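Local coordinates for protein putative sulfatase yidJ (Bacteroides fragilis, PDB 2QZU) that probably hydrolyses sulfate esters as a metal-dependent arylsulfatase of the alkaline phosphatase-like superfamily, at residues Ala35-Gly40 with Ser312-Cys317; Asp57-Glu62 with Ile339-Asp344; Val75-Arg80 with Thr95-Ser100; Val308-Asp313 with Arg335-Leu340. All coordinates share one frame; numbering follows the deposited sequence.

Contact 1: Ala35-Gly40 with Ser312-Cys317; sequences ADQYRG and SDHGIC
Ala35 and Tyr38, the two ends of a type II beta turn, both reach Ser312, and farther on the chains close up until Arg39 CA lies 4.2 Å from Gly315 CA. Ala35 ends strand 29-35, and the rest of both segments is loop beyond strands 29-35 and 306-311. The Ser312 hydroxyl, anti to its own backbone N (chi1 -177°), donates to Ala35 O at 2.6 Å in the carbonyl plane and accepts from Tyr38 N at 3.0 Å, so one oxygen ties the first and last residues of the turn. Inside the turn, Gln37 N gives a nearly straight bond (167°) of 3.2 Å to Asp313 OD1. The carboxylates of Asp36 and Asp313 meet tip to tip, OD2 to OD2 at 2.7 Å, with their planes 71° apart; Arg80 and Lys132 both form salt bridges to Asp36. His314 is steadied by its ND1, which donates in the ring plane to Gly315 O at 2.8 Å, while CE1 lies 3.3 Å from Gln37 OE1, an oxygen also bonded to Lys326. Beyond it, Ile316 CD1 packs against the Gln37 amide. Two carboxylates with Arg80 and Lys132 beside them, near Ser76, the predicted formylglycine position, are consistent with the metal-binding active-site pocket of sulfatases.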
loop_
_atom_site.group_PDB
_atom_site.type_symbol
_atom_site.label_atom_id
_atom_site.label_comp_id
_atom_site.label_asym_id
_atom_site.label_seq_id
_atom_site.Cartn_x
_atom_site.Cartn_y
_atom_site.Cartn_z
ATOM N N ALA A 35 1.056 19.321 -10.647
ATOM C CA ALA A 35 0.819 17.933 -10.303
ATOM C C ALA A 35 2.063 17.550 -9.527
ATOM O O ALA A 35 3.181 17.760 -9.992
ATOM C CB ALA A 35 0.689 17.088 -11.565
ATOM N N ASP A 36 1.867 17.002 -8.337
ATOM C CA ASP A 36 2.981 16.633 -7.486
ATOM C C ASP A 36 3.826 15.469 -8.017
ATOM O O ASP A 36 3.305 14.507 -8.584
ATOM C CB ASP A 36 2.438 16.311 -6.084
ATOM C CG ASP A 36 3.524 16.215 -5.039
ATOM O OD1 ASP A 36 4.287 15.226 -5.058
ATOM O OD2 ASP A 36 3.618 17.135 -4.198
ATOM N N GLN A 37 5.142 15.585 -7.850
ATOM C CA GLN A 37 6.071 14.529 -8.242
ATOM C C GLN A 37 6.050 14.174 -9.729
ATOM O O GLN A 37 6.202 13.006 -10.098
ATOM C CB GLN A 37 5.770 13.292 -7.393
ATOM C CG GLN A 37 6.882 12.268 -7.308
ATOM C CD GLN A 37 6.836 11.520 -5.992
ATOM O OE1 GLN A 37 6.998 12.117 -4.925
ATOM N NE2 GLN A 37 6.610 10.215 -6.055
ATOM N N TYR A 38 5.898 15.191 -10.572
ATOM C CA TYR A 38 5.850 15.016 -12.025
ATOM C C TYR A 38 7.220 15.331 -12.654
ATOM O O TYR A 38 7.702 16.461 -12.576
ATOM C CB TYR A 38 4.772 15.951 -12.601
ATOM C CG TYR A 38 4.370 15.686 -14.042
ATOM C CD1 TYR A 38 5.313 15.699 -15.070
ATOM C CD2 TYR A 38 3.036 15.444 -14.374
ATOM C CE1 TYR A 38 4.937 15.474 -16.399
ATOM C CE2 TYR A 38 2.649 15.222 -15.699
ATOM C CZ TYR A 38 3.607 15.238 -16.703
ATOM O OH TYR A 38 3.238 15.018 -18.013
ATOM N N ARG A 39 7.845 14.329 -13.273
ATOM C CA ARG A 39 9.153 14.512 -13.913
ATOM C C ARG A 39 9.079 15.339 -15.191
ATOM O O ARG A 39 8.182 15.153 -16.013
ATOM C CB ARG A 39 9.794 13.162 -14.246
ATOM C CG ARG A 39 10.312 12.410 -13.037
ATOM C CD ARG A 39 11.195 11.229 -13.434
ATOM N NE ARG A 39 10.471 10.162 -14.125
ATOM C CZ ARG A 39 10.350 10.062 -15.448
ATOM N NH1 ARG A 39 10.900 10.967 -16.245
ATOM N NH2 ARG A 39 9.689 9.039 -15.973
ATOM N N GLY A 40 10.047 16.232 -15.361
ATOM C CA GLY A 40 10.078 17.088 -16.534
ATOM C C GLY A 40 10.098 16.383 -17.881
ATOM O O GLY A 40 9.452 16.841 -18.824
ATOM N N SER A 312 5.412 21.437 -11.617
ATOM C CA SER A 312 5.444 20.464 -10.527
ATOM C C SER A 312 6.454 20.901 -9.477
ATOM O O SER A 312 7.362 21.676 -9.769
ATOM C CB SER A 312 5.822 19.082 -11.070
ATOM O OG SER A 312 5.785 18.094 -10.050
ATOM N N ASP A 313 6.292 20.403 -8.254
ATOM C CA ASP A 313 7.201 20.766 -7.176
ATOM C C ASP A 313 8.527 20.016 -7.238
ATOM O O ASP A 313 9.530 20.486 -6.705
ATOM C CB ASP A 313 6.519 20.568 -5.809
ATOM C CG ASP A 313 5.970 19.160 -5.602
ATOM O OD1 ASP A 313 5.815 18.398 -6.577
ATOM O OD2 ASP A 313 5.670 18.818 -4.438
ATOM N N HIS A 314 8.528 18.858 -7.891
ATOM C CA HIS A 314 9.737 18.048 -8.039
ATOM C C HIS A 314 9.487 16.776 -8.838
ATOM O O HIS A 314 8.339 16.404 -9.093
ATOM C CB HIS A 314 10.313 17.669 -6.666
ATOM C CG HIS A 314 9.376 16.882 -5.807
ATOM N ND1 HIS A 314 9.074 15.557 -6.042
ATOM C CD2 HIS A 314 8.663 17.238 -4.710
ATOM C CE1 HIS A 314 8.215 15.133 -5.130
ATOM N NE2 HIS A 314 7.951 16.136 -4.310
ATOM N N GLY A 315 10.580 16.130 -9.242
ATOM C CA GLY A 315 10.491 14.890 -9.989
ATOM C C GLY A 315 10.583 13.698 -9.050
ATOM O O GLY A 315 10.120 13.766 -7.910
ATOM N N ILE A 316 11.190 12.611 -9.519
ATOM C CA ILE A 316 11.319 11.401 -8.708
ATOM C C ILE A 316 12.390 10.482 -9.308
ATOM O O ILE A 316 12.529 10.398 -10.532
ATOM C CB ILE A 316 9.950 10.647 -8.644
ATOM C CG1 ILE A 316 10.011 9.516 -7.621
ATOM C CG2 ILE A 316 9.575 10.101 -10.018
ATOM C CD1 ILE A 316 10.059 9.999 -6.202
ATOM N N CYS A 317 13.165 9.813 -8.457
ATOM C CA CYS A 317 14.199 8.899 -8.952
ATOM C C CYS A 317 13.586 7.542 -9.294
ATOM O O CYS A 317 13.903 6.947 -10.327
ATOM C CB CYS A 317 15.314 8.737 -7.917
ATOM S SG CYS A 317 16.336 10.225 -7.723
#

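Contact 2: Asp57-Glu62 with Ile339-Asp344; sequences DKLASE and ILSWPD
Glu62 O and Trp342 N are joined by a single water, which donates to Glu62 O at 2.7 Å and accepts from Trp342 N at 2.9 Å. No direct hydrogen bond spans the two segments; the rest is packing, mostly apolar. Ile339 turns its CG2 methyl, anti to the backbone N, toward the helix, where it lies 3.7 Å from Ala60 CA and close to the Ala60 methyl. Leu59 comes in beside it. With CG anti to the backbone N (chi1 -177°), the leucine chain swings round to the strand, and its CG and CD2 both rest against that same Ile339 methyl, CG 3.9 Å from Ile339 CG2. The other branch, CD1, runs on to Ser341 and meets OG at 3.5 Å.

This is helix-on-sheet packing in an alpha/beta fold: the axes of helix 57-61 and strand 339-341 approach to 7.7 Å at an angle of 53°. Helix 54-61 belongs to a beta-alpha-beta crossover from strand 29-35 to strand 64-66, which run the same way with strands 306-311 and 338-341 lying between them. The helix finishes here, where Ser61 OG folds back to donate to Lys58 O at 2.6 Å and Glu62 N bonds to Leu59 O. Past the end of the helix, Glu62 O approaches Ser341 CB. The CB atoms of Leu340 and Trp342 point away from the helix, and these side chains pack instead on Met368 of helix 361-368 and on helix 385-390, through Val388 and Leu389 respectively.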
loop_
_atom_site.group_PDB
_atom_site.type_symbol
_atom_site.label_atom_id
_atom_site.label_comp_id
_atom_site.label_asym_id
_atom_site.label_seq_id
_atom_site.Cartn_x
_atom_site.Cartn_y
_atom_site.Cartn_z
ATOM N N ASP A 57 0.452 18.477 -24.484
ATOM C CA ASP A 57 1.143 18.710 -25.753
ATOM C C ASP A 57 0.442 19.861 -26.474
ATOM O O ASP A 57 1.090 20.730 -27.057
ATOM C CB ASP A 57 1.099 17.470 -26.659
ATOM C CG ASP A 57 1.963 16.332 -26.151
ATOM O OD1 ASP A 57 2.715 16.529 -25.173
ATOM O OD2 ASP A 57 1.895 15.235 -26.747
ATOM N N LYS A 58 -0.887 19.848 -26.438
ATOM C CA LYS A 58 -1.687 20.891 -27.075
ATOM C C LYS A 58 -1.438 22.234 -26.387
ATOM O O LYS A 58 -1.254 23.257 -27.045
ATOM C CB LYS A 58 -3.175 20.524 -27.005
ATOM C CG LYS A 58 -4.118 21.549 -27.625
ATOM C CD LYS A 58 -3.875 21.724 -29.117
ATOM C CE LYS A 58 -4.861 22.717 -29.721
ATOM N NZ LYS A 58 -4.617 22.934 -31.175
ATOM N N LEU A 59 -1.422 22.223 -25.058
ATOM C CA LEU A 59 -1.180 23.438 -24.291
ATOM C C LEU A 59 0.185 24.011 -24.664
ATOM O O LEU A 59 0.330 25.217 -24.871
ATOM C CB LEU A 59 -1.213 23.129 -22.792
ATOM C CG LEU A 59 -1.048 24.314 -21.844
ATOM C CD1 LEU A 59 -2.221 25.276 -22.016
ATOM C CD2 LEU A 59 -0.975 23.802 -20.415
ATOM N N ALA A 60 1.178 23.134 -24.756
ATOM C CA ALA A 60 2.533 23.543 -25.105
ATOM C C ALA A 60 2.581 24.177 -26.490
ATOM O O ALA A 60 3.282 25.162 -26.705
ATOM C CB ALA A 60 3.464 22.345 -25.059
ATOM N N SER A 61 1.830 23.607 -27.426
ATOM C CA SER A 61 1.804 24.115 -28.795
ATOM C C SER A 61 1.183 25.504 -28.874
ATOM O O SER A 61 1.411 26.240 -29.834
ATOM C CB SER A 61 1.018 23.165 -29.704
ATOM O OG SER A 61 -0.371 23.274 -29.456
ATOM N N GLU A 62 0.388 25.857 -27.872
ATOM C CA GLU A 62 -0.253 27.165 -27.848
ATOM C C GLU A 62 0.534 28.134 -26.971
ATOM O O GLU A 62 0.133 29.284 -26.785
ATOM C CB GLU A 62 -1.686 27.040 -27.327
ATOM C CG GLU A 62 -2.566 26.118 -28.158
ATOM C CD GLU A 62 -4.022 26.159 -27.734
ATOM O OE1 GLU A 62 -4.678 27.199 -27.955
ATOM O OE2 GLU A 62 -4.509 25.153 -27.177
ATOM N N ILE A 339 5.182 24.410 -18.491
ATOM C CA ILE A 339 4.496 24.826 -19.705
ATOM C C ILE A 339 3.677 26.064 -19.366
ATOM O O ILE A 339 2.955 26.085 -18.369
ATOM C CB ILE A 339 3.544 23.719 -20.211
ATOM C CG1 ILE A 339 4.336 22.450 -20.527
ATOM C CG2 ILE A 339 2.801 24.196 -21.457
ATOM C CD1 ILE A 339 3.470 21.268 -20.887
ATOM N N LEU A 340 3.789 27.095 -20.194
ATOM C CA LEU A 340 3.060 28.329 -19.949
ATOM C C LEU A 340 2.430 28.861 -21.232
ATOM O O LEU A 340 3.043 28.831 -22.301
ATOM C CB LEU A 340 4.013 29.370 -19.351
ATOM C CG LEU A 340 3.464 30.681 -18.776
ATOM C CD1 LEU A 340 4.498 31.274 -17.834
ATOM C CD2 LEU A 340 3.128 31.657 -19.894
ATOM N N SER A 341 1.194 29.330 -21.121
ATOM C CA SER A 341 0.499 29.889 -22.266
ATOM C C SER A 341 -0.183 31.188 -21.866
ATOM O O SER A 341 -0.601 31.363 -20.724
ATOM C CB SER A 341 -0.545 28.906 -22.811
ATOM O OG SER A 341 -1.615 28.728 -21.900
ATOM N N TRP A 342 -0.268 32.101 -22.826
ATOM C CA TRP A 342 -0.911 33.399 -22.653
ATOM C C TRP A 342 -1.011 33.925 -24.080
ATOM O O TRP A 342 -0.237 34.790 -24.497
ATOM C CB TRP A 342 -0.051 34.336 -21.793
ATOM C CG TRP A 342 -0.734 35.651 -21.490
ATOM C CD1 TRP A 342 -2.052 35.956 -21.689
ATOM C CD2 TRP A 342 -0.132 36.826 -20.931
ATOM N NE1 TRP A 342 -2.309 37.249 -21.290
ATOM C CE2 TRP A 342 -1.147 37.806 -20.820
ATOM C CE3 TRP A 342 1.168 37.148 -20.511
ATOM C CZ2 TRP A 342 -0.903 39.085 -20.307
ATOM C CZ3 TRP A 342 1.408 38.421 -19.999
ATOM C CH2 TRP A 342 0.376 39.374 -19.902
ATOM N N PRO A 343 -1.966 33.384 -24.854
ATOM C CA PRO A 343 -2.200 33.755 -26.251
ATOM C C PRO A 343 -2.166 35.249 -26.559
ATOM O O PRO A 343 -1.547 35.669 -27.534
ATOM C CB PRO A 343 -3.559 33.130 -26.545
ATOM C CG PRO A 343 -3.526 31.888 -25.717
ATOM C CD PRO A 343 -2.969 32.401 -24.403
ATOM N N ASP A 344 -2.821 36.052 -25.727
ATOM C CA ASP A 344 -2.860 37.494 -25.953
ATOM C C ASP A 344 -1.497 38.180 -25.984
ATOM O O ASP A 344 -1.332 39.197 -26.658
ATOM C CB ASP A 344 -3.736 38.174 -24.896
ATOM C CG ASP A 344 -5.218 38.123 -25.235
ATOM O OD1 ASP A 344 -5.579 37.562 -26.293
ATOM O OD2 ASP A 344 -6.024 38.652 -24.439
HETATM O O HOH W 1 0.721 31.655 -25.543
#

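Contact 3: Val75-Arg80 with Thr95-Ser100; sequences VSSPAR and TGNCNS
Ser77 sets its hydroxyl anti to its own carbonyl carbon (chi1 -57°), which turns OG off the helix and toward the backbone of Cys98; Asn97, with CG likewise anti to the carbonyl carbon, sends its side chain back toward Val75. The helical segment carries the sulfatase signature, Ser-X-Pro-X-Arg, at the start of helix 76-85, with Val75 as N-cap residue. Ser76 is predicted to become 3-oxoalanine (formylglycine) but is an ordinary serine in this model. The one hydrogen bond between the segments runs from Cys98 N to Ser77 OG, 2.9 Å long with an angle of 157° at the hydrogen. Next to it, Cys98 SG lies 3.8 Å from Ser77 CB. Pro78 presents the CG and CD edge of its ring to the Gly96 peptide, CG standing 3.5 Å from Gly96 O. That carbonyl oxygen is buried and finds no hydrogen-bonding partner in the model, its surroundings here being largely carbon. The Asn97 side chain lies across the first turn, CG at 3.6 Å from Val75 CG1.

His134 binds the two segments from outside: its ring bonds to Ser76 OG through ND1 and to Cys98 O through NE2, and its carbonyl oxygen pairs with Ser77 OG. Ser77 OG therefore has two partners, which fixes the helix start against the 95-100 loop next to Ser76, the predicted formylglycine site. One turn on, Arg80, whose guanidinium also forms a salt bridge to Asp36, donates from NE to Ser76 OG at 3.1 Å, a bent bond of 144° tilted from the guanidinium plane.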
loop_
_atom_site.group_PDB
_atom_site.type_symbol
_atom_site.label_atom_id
_atom_site.label_comp_id
_atom_site.label_asym_id
_atom_site.label_seq_id
_atom_site.Cartn_x
_atom_site.Cartn_y
_atom_site.Cartn_z
ATOM N N VAL A 75 11.592 18.746 -2.813
ATOM C CA VAL A 75 10.827 18.132 -1.732
ATOM C C VAL A 75 9.531 18.944 -1.647
ATOM O O VAL A 75 9.548 20.163 -1.835
ATOM C CB VAL A 75 11.576 18.213 -0.390
ATOM C CG1 VAL A 75 10.740 17.578 0.711
ATOM C CG2 VAL A 75 12.915 17.505 -0.508
ATOM N N SER A 76 8.420 18.274 -1.352
ATOM C CA SER A 76 7.115 18.935 -1.312
ATOM C C SER A 76 6.974 20.278 -0.583
ATOM O O SER A 76 6.880 21.328 -1.222
ATOM C CB SER A 76 6.052 17.961 -0.795
ATOM O OG SER A 76 4.765 18.564 -0.831
ATOM N N SER A 77 6.943 20.262 0.744
ATOM C CA SER A 77 6.771 21.509 1.480
ATOM C C SER A 77 7.811 22.579 1.165
ATOM O O SER A 77 7.454 23.732 0.906
ATOM C CB SER A 77 6.734 21.237 2.984
ATOM O OG SER A 77 5.700 20.320 3.282
ATOM N N PRO A 78 9.106 22.218 1.182
ATOM C CA PRO A 78 10.140 23.213 0.884
ATOM C C PRO A 78 9.925 23.885 -0.468
ATOM O O PRO A 78 10.024 25.110 -0.583
ATOM C CB PRO A 78 11.430 22.393 0.930
ATOM C CG PRO A 78 11.124 21.359 1.979
ATOM C CD PRO A 78 9.710 20.939 1.603
ATOM N N ALA A 79 9.625 23.086 -1.491
ATOM C CA ALA A 79 9.410 23.641 -2.822
ATOM C C ALA A 79 8.199 24.574 -2.833
ATOM O O ALA A 79 8.265 25.672 -3.376
ATOM C CB ALA A 79 9.224 22.518 -3.847
ATOM N N ARG A 80 7.097 24.136 -2.231
ATOM C CA ARG A 80 5.884 24.948 -2.181
ATOM C C ARG A 80 6.117 26.216 -1.365
ATOM O O ARG A 80 5.574 27.277 -1.679
ATOM C CB ARG A 80 4.731 24.127 -1.590
ATOM C CG ARG A 80 4.374 22.918 -2.457
ATOM C CD ARG A 80 3.581 21.862 -1.703
ATOM N NE ARG A 80 3.311 20.702 -2.548
ATOM C CZ ARG A 80 2.393 20.668 -3.510
ATOM N NH1 ARG A 80 1.639 21.731 -3.759
ATOM N NH2 ARG A 80 2.237 19.571 -4.232
ATOM N N THR A 95 12.110 24.325 5.722
ATOM C CA THR A 95 13.344 23.587 5.475
ATOM C C THR A 95 13.204 22.084 5.274
ATOM O O THR A 95 14.171 21.411 4.913
ATOM C CB THR A 95 14.317 23.830 6.624
ATOM O OG1 THR A 95 13.678 23.477 7.856
ATOM C CG2 THR A 95 14.720 25.298 6.679
ATOM N N GLY A 96 12.008 21.563 5.521
ATOM C CA GLY A 96 11.750 20.146 5.348
ATOM C C GLY A 96 10.258 19.986 5.141
ATOM O O GLY A 96 9.547 20.987 5.065
ATOM N N ASN A 97 9.776 18.752 5.030
ATOM C CA ASN A 97 8.342 18.525 4.856
ATOM C C ASN A 97 7.618 18.906 6.132
ATOM O O ASN A 97 8.166 18.783 7.231
ATOM C CB ASN A 97 8.041 17.048 4.575
ATOM C CG ASN A 97 8.223 16.674 3.117
ATOM O OD1 ASN A 97 8.728 15.596 2.806
ATOM N ND2 ASN A 97 7.805 17.556 2.221
ATOM N N CYS A 98 6.382 19.364 5.988
ATOM C CA CYS A 98 5.588 19.701 7.151
ATOM C C CYS A 98 5.031 18.384 7.669
ATOM O O CYS A 98 4.448 17.604 6.915
ATOM C CB CYS A 98 4.441 20.645 6.780
ATOM S SG CYS A 98 4.990 22.274 6.218
ATOM N N ASN A 99 5.266 18.128 8.949
ATOM C CA ASN A 99 4.783 16.936 9.631
ATOM C C ASN A 99 5.090 17.156 11.106
ATOM O O ASN A 99 5.748 18.137 11.464
ATOM C CB ASN A 99 5.462 15.654 9.105
ATOM C CG ASN A 99 6.979 15.683 9.235
ATOM O OD1 ASN A 99 7.519 16.032 10.280
ATOM N ND2 ASN A 99 7.673 15.297 8.166
ATOM N N SER A 100 4.623 16.260 11.965
ATOM C CA SER A 100 4.849 16.426 13.396
ATOM C C SER A 100 6.309 16.350 13.837
ATOM O O SER A 100 6.651 16.816 14.922
ATOM C CB SER A 100 4.008 15.414 14.181
ATOM O OG SER A 100 4.328 14.089 13.820
#

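Contact 4: Val308-Asp313 with Arg335-Leu340; sequences VVFTSD and RIPMIL
Thr311 and Ile336 cross where the two chains begin to part: Thr311 OG1 donates to Pro337 O at 2.8 Å, nearly along the C=O axis, and the Ile336 CD1 methyl lies 3.5 Å from the same hydroxyl. Ile336 has CG1 between its backbone N and carbonyl carbon (chi1 57°), and this bends CD1 in to 3.2 Å from Ser312 O. On the face of the sheet that Thr311 shares with Val309, Met338 and Leu340, Val309 CG2 meets Leu340 CG at 4.1 Å, one branched chain set obliquely across the other. Met338, modelled as selenomethionine, curls through its bent chain so that SE and CE lie alongside the Thr311 side chain.

The other face carries Phe310 and Ile339. The Phe310 and Pro337 side chains pass at a slant, Phe310 CE2 to Pro337 CG at 4.0 Å, and the proline puts its CD 3.7 Å from Ser312 CB. Beneath these side chains the strands run antiparallel at 170°. Phe310 and Ile339 form a hydrogen-bonded pair, with Phe310 N to Ile339 O at 2.8 Å and Ile339 N to Phe310 O at 2.9 Å, next to the non-hydrogen-bonded pair Val309 and Leu340. Ser312 N, just past the strand, is buried with no partner in the model.

Strand 306-311 bonds on its other edge to strand 29-35, through Ile33 and Ala35 among others. Phe310 meets Tyr38 edge-to-face and touches Leu56 of helix 54-61 and Val290 of helix 267-299, helices that pack against its face of the central sheet.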
loop_
_atom_site.group_PDB
_atom_site.type_symbol
_atom_site.label_atom_id
_atom_site.label_comp_id
_atom_site.label_asym_id
_atom_site.label_seq_id
_atom_site.Cartn_x
_atom_site.Cartn_y
_atom_site.Cartn_z
ATOM N N VAL A 308 -1.727 30.540 -18.187
ATOM C CA VAL A 308 -1.925 29.183 -17.699
ATOM C C VAL A 308 -0.545 28.568 -17.532
ATOM O O VAL A 308 0.278 28.608 -18.446
ATOM C CB VAL A 308 -2.750 28.329 -18.687
ATOM C CG1 VAL A 308 -2.867 26.883 -18.173
ATOM C CG2 VAL A 308 -4.128 28.940 -18.862
ATOM N N VAL A 309 -0.292 28.021 -16.351
ATOM C CA VAL A 309 0.990 27.400 -16.054
ATOM C C VAL A 309 0.788 25.956 -15.621
ATOM O O VAL A 309 -0.106 25.677 -14.821
ATOM C CB VAL A 309 1.709 28.116 -14.878
ATOM C CG1 VAL A 309 3.055 27.454 -14.613
ATOM C CG2 VAL A 309 1.871 29.592 -15.171
ATOM N N PHE A 310 1.583 25.040 -16.170
ATOM C CA PHE A 310 1.528 23.647 -15.726
ATOM C C PHE A 310 2.941 23.316 -15.272
ATOM O O PHE A 310 3.888 23.393 -16.058
ATOM C CB PHE A 310 1.142 22.653 -16.825
ATOM C CG PHE A 310 1.103 21.226 -16.330
ATOM C CD1 PHE A 310 0.044 20.781 -15.547
ATOM C CD2 PHE A 310 2.171 20.360 -16.563
ATOM C CE1 PHE A 310 0.046 19.502 -14.991
ATOM C CE2 PHE A 310 2.185 19.073 -16.010
ATOM C CZ PHE A 310 1.122 18.647 -15.223
ATOM N N THR A 311 3.089 22.958 -14.004
ATOM C CA THR A 311 4.408 22.650 -13.479
ATOM C C THR A 311 4.320 21.621 -12.349
ATOM O O THR A 311 3.278 20.990 -12.153
ATOM C CB THR A 311 5.095 23.960 -12.994
ATOM O OG1 THR A 311 6.467 23.705 -12.670
ATOM C CG2 THR A 311 4.374 24.523 -11.788
ATOM N N SER A 312 5.412 21.437 -11.617
ATOM C CA SER A 312 5.444 20.464 -10.527
ATOM C C SER A 312 6.454 20.901 -9.477
ATOM O O SER A 312 7.362 21.676 -9.769
ATOM C CB SER A 312 5.822 19.082 -11.070
ATOM O OG SER A 312 5.785 18.094 -10.050
ATOM N N ASP A 313 6.292 20.403 -8.254
ATOM C CA ASP A 313 7.201 20.766 -7.176
ATOM C C ASP A 313 8.527 20.016 -7.238
ATOM O O ASP A 313 9.530 20.486 -6.705
ATOM C CB ASP A 313 6.519 20.568 -5.809
ATOM C CG ASP A 313 5.970 19.160 -5.602
ATOM O OD1 ASP A 313 5.815 18.398 -6.577
ATOM O OD2 ASP A 313 5.670 18.818 -4.438
ATOM N N ARG A 335 14.541 18.069 -12.343
ATOM C CA ARG A 335 13.791 18.472 -13.532
ATOM C C ARG A 335 12.275 18.357 -13.389
ATOM O O ARG A 335 11.744 17.311 -13.010
ATOM C CB ARG A 335 14.276 17.680 -14.751
ATOM C CG ARG A 335 15.592 18.194 -15.320
ATOM C CD ARG A 335 15.352 19.300 -16.341
ATOM N NE ARG A 335 14.577 18.778 -17.461
ATOM C CZ ARG A 335 13.325 19.123 -17.752
ATOM N NH1 ARG A 335 12.717 18.567 -18.789
ATOM N NH2 ARG A 335 12.690 20.037 -17.028
ATOM N N ILE A 336 11.589 19.455 -13.694
ATOM C CA ILE A 336 10.139 19.517 -13.612
ATOM C C ILE A 336 9.536 20.085 -14.888
ATOM O O ILE A 336 10.209 20.783 -15.657
ATOM C CB ILE A 336 9.667 20.427 -12.444
ATOM C CG1 ILE A 336 10.253 21.834 -12.610
ATOM C CG2 ILE A 336 10.081 19.831 -11.115
ATOM C CD1 ILE A 336 9.675 22.874 -11.647
ATOM N N PRO A 337 8.264 19.757 -15.152
ATOM C CA PRO A 337 7.622 20.285 -16.352
ATOM C C PRO A 337 7.367 21.762 -16.082
ATOM O O PRO A 337 7.263 22.181 -14.924
ATOM C CB PRO A 337 6.331 19.482 -16.437
ATOM C CG PRO A 337 6.004 19.223 -15.002
ATOM C CD PRO A 337 7.360 18.842 -14.435
HETATM N N MSE A 338 7.273 22.545 -17.144
HETATM C CA MSE A 338 7.032 23.972 -17.017
HETATM C C MSE A 338 6.503 24.443 -18.359
HETATM O O MSE A 338 7.271 24.795 -19.256
HETATM C CB MSE A 338 8.342 24.691 -16.672
HETATM C CG MSE A 338 8.247 26.194 -16.520
HETATM SE SE MSE A 338 7.355 26.753 -14.902
HETATM C CE MSE A 338 8.726 26.281 -13.595
ATOM N N ILE A 339 5.182 24.410 -18.491
ATOM C CA ILE A 339 4.496 24.826 -19.705
ATOM C C ILE A 339 3.677 26.064 -19.366
ATOM O O ILE A 339 2.955 26.085 -18.369
ATOM C CB ILE A 339 3.544 23.719 -20.211
ATOM C CG1 ILE A 339 4.336 22.450 -20.527
ATOM C CG2 ILE A 339 2.801 24.196 -21.457
ATOM C CD1 ILE A 339 3.470 21.268 -20.887
ATOM N N LEU A 340 3.789 27.095 -20.194
ATOM C CA LEU A 340 3.060 28.329 -19.949
ATOM C C LEU A 340 2.430 28.861 -21.232
ATOM O O LEU A 340 3.043 28.831 -22.301
ATOM C CB LEU A 340 4.013 29.370 -19.351
ATOM C CG LEU A 340 3.464 30.681 -18.776
ATOM C CD1 LEU A 340 4.498 31.274 -17.834
ATOM C CD2 LEU A 340 3.128 31.657 -19.894
#

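Overall arrangement
From the N terminus, strand 29-35 leads into residues 35-40, which open the large loop that contact 1 closes at 312-317. Helix 54-61 follows and opens contact 2, whose partner, 339-344, lies beyond the end of contact 1, so the two loops cross. Contact 3 closes a short loop, 75-80 to 95-100, nested inside both. Its Arg80 bridges to Asp36 of contact 1 and, by a long, weak ion pair, reaches Asp313, shared by contacts 1 and 4. Contact 4 closes a short loop between neighbouring strands 306-311 and 338-341, the latter shared with contact 2. Together they tie the central strands to helix 54-61 at one end and signature helix 76-85 at the other.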